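Local coordinates for N-acetylneuraminate epimerase (Escherichia coli, PDB 2UVK), which catalyses the mutarotation of sialic acid, speeding the equilibrium between the alpha and beta anomers of N-acetylneuraminate in the periplasm, at residues B[135-139]-B[152-157]. Residues are numbered along the deposited sequence; the frame is centred on the assembly and turned at random.
Sequences YFEDL and INAHYF
Tyr135 reaches across to Asn153 and Tyr156 and provides most of what 135-139 contributes to the contact. With CG anti to the backbone N (chi1 179°), its ring extends between the two helices, where CD1 lies over one face of the Tyr156 ring, 3.6 Å from Tyr156 CG. The rings meet obliquely, their planes 34° apart. Asn153 ND2 comes in at the edge of the Tyr135 ring and donates a short, bent hydrogen bond to Tyr135 OH (2.6 Å); the hydroxyl lies in the Asn153 amide plane, and the bond fixes the outer end of Tyr135 to the facing helix. Asp138 turns its CB to Ile152 CD1 at 3.8 Å, while its OD1 is hydrogen-bonded to His104 of the second subunit. Leu139 CD2 meets Ile152 CG2 at 4.0 Å; Ile152 CG2 also meets Tyr135 CD1 obliquely, while Leu139 CG lies over one face of the Tyr135 ring. Helices 129-142 and 146-157 run antiparallel (segment axes at 167°) as a hairpin inserted between strands 120-125 and 169-174 of one propeller blade. Met102 of the second subunit packs on Asp138 and Ile152; Phe157 stacks on Tyr276, its side chain about 8 Å from that of Glu209, the predicted proton acceptor on strand 209-211.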
# COMPACT_ATOMS: atom_id res chain seq x y z
N TYR B 135 -13.39 -4.90 -3.98
CA TYR B 135 -14.23 -5.45 -5.08
C TYR B 135 -15.09 -6.59 -4.55
O TYR B 135 -16.30 -6.68 -4.81
CB TYR B 135 -13.34 -5.93 -6.22
CG TYR B 135 -14.05 -6.55 -7.39
CD1 TYR B 135 -14.79 -5.76 -8.28
CD2 TYR B 135 -14.00 -7.90 -7.62
CE1 TYR B 135 -15.40 -6.31 -9.34
CE2 TYR B 135 -14.62 -8.48 -8.68
CZ TYR B 135 -15.34 -7.68 -9.55
OH TYR B 135 -15.99 -8.26 -10.63
N PHE B 136 -14.48 -7.48 -3.79
CA PHE B 136 -15.24 -8.62 -3.26
C PHE B 136 -16.18 -8.20 -2.14
O PHE B 136 -17.26 -8.82 -1.98
CB PHE B 136 -14.28 -9.76 -2.87
CG PHE B 136 -13.68 -10.40 -4.05
CD1 PHE B 136 -14.41 -11.29 -4.83
CD2 PHE B 136 -12.40 -10.05 -4.47
CE1 PHE B 136 -13.88 -11.85 -5.97
CE2 PHE B 136 -11.88 -10.58 -5.61
CZ PHE B 136 -12.59 -11.50 -6.35
N GLU B 137 -15.83 -7.17 -1.37
CA GLU B 137 -16.74 -6.63 -0.37
C GLU B 137 -17.98 -6.08 -1.07
O GLU B 137 -19.13 -6.35 -0.67
CB GLU B 137 -16.09 -5.55 0.47
CG GLU B 137 -15.06 -6.06 1.51
CD GLU B 137 -14.29 -4.91 2.18
OE1 GLU B 137 -14.75 -3.76 2.08
OE2 GLU B 137 -13.21 -5.16 2.80
N ASP B 138 -17.74 -5.32 -2.14
CA ASP B 138 -18.86 -4.73 -2.90
C ASP B 138 -19.77 -5.76 -3.54
O ASP B 138 -21.01 -5.67 -3.45
CB ASP B 138 -18.33 -3.76 -3.96
CG ASP B 138 -17.68 -2.55 -3.35
OD1 ASP B 138 -17.83 -2.35 -2.11
OD2 ASP B 138 -17.05 -1.78 -4.12
N LEU B 139 -19.19 -6.74 -4.23
CA LEU B 139 -20.01 -7.86 -4.76
C LEU B 139 -20.80 -8.57 -3.67
O LEU B 139 -21.96 -8.97 -3.88
CB LEU B 139 -19.17 -8.88 -5.54
CG LEU B 139 -18.48 -8.35 -6.78
CD1 LEU B 139 -17.74 -9.45 -7.51
CD2 LEU B 139 -19.49 -7.75 -7.72
N ILE B 152 -20.78 -1.88 -10.12
CA ILE B 152 -19.50 -2.19 -9.46
C ILE B 152 -18.44 -2.54 -10.50
O ILE B 152 -17.31 -2.05 -10.43
CB ILE B 152 -19.68 -3.33 -8.44
CG1 ILE B 152 -20.42 -2.83 -7.22
CG2 ILE B 152 -18.32 -3.90 -7.99
CD1 ILE B 152 -21.18 -3.92 -6.43
N ASN B 153 -18.80 -3.39 -11.46
CA ASN B 153 -17.91 -3.78 -12.54
C ASN B 153 -17.51 -2.62 -13.43
O ASN B 153 -16.37 -2.47 -13.84
CB ASN B 153 -18.47 -4.95 -13.35
CG ASN B 153 -18.43 -6.25 -12.59
OD1 ASN B 153 -19.37 -7.06 -12.63
ND2 ASN B 153 -17.32 -6.49 -11.92
N ALA B 154 -18.49 -1.79 -13.76
CA ALA B 154 -18.20 -0.65 -14.58
C ALA B 154 -17.18 0.26 -13.91
O ALA B 154 -16.22 0.67 -14.55
CB ALA B 154 -19.49 0.12 -14.90
N HIS B 155 -17.38 0.56 -12.63
CA HIS B 155 -16.46 1.42 -11.89
C HIS B 155 -15.09 0.72 -11.80
O HIS B 155 -14.04 1.33 -11.96
CB HIS B 155 -16.92 1.68 -10.48
CG HIS B 155 -17.92 2.79 -10.31
ND1 HIS B 155 -17.82 3.99 -10.97
CD2 HIS B 155 -18.96 2.91 -9.46
CE1 HIS B 155 -18.80 4.78 -10.57
NE2 HIS B 155 -19.51 4.15 -9.66
N TYR B 156 -15.12 -0.58 -11.54
CA TYR B 156 -13.85 -1.31 -11.31
C TYR B 156 -12.93 -1.34 -12.54
O TYR B 156 -11.70 -1.16 -12.42
CB TYR B 156 -14.14 -2.72 -10.86
CG TYR B 156 -12.92 -3.50 -10.39
CD1 TYR B 156 -12.34 -3.24 -9.16
CD2 TYR B 156 -12.39 -4.52 -11.17
CE1 TYR B 156 -11.22 -3.98 -8.72
CE2 TYR B 156 -11.28 -5.27 -10.75
CZ TYR B 156 -10.72 -4.98 -9.52
OH TYR B 156 -9.65 -5.72 -9.05
N PHE B 157 -13.49 -1.61 -13.72
CA PHE B 157 -12.68 -1.80 -14.92
C PHE B 157 -12.40 -0.51 -15.71
O PHE B 157 -11.46 -0.49 -16.49
CB PHE B 157 -13.29 -2.86 -15.82
CG PHE B 157 -13.25 -4.23 -15.24
CD1 PHE B 157 -12.04 -4.91 -15.19
CD2 PHE B 157 -14.38 -4.86 -14.76
CE1 PHE B 157 -11.97 -6.19 -14.65
CE2 PHE B 157 -14.30 -6.14 -14.21
CZ PHE B 157 -13.08 -6.80 -14.17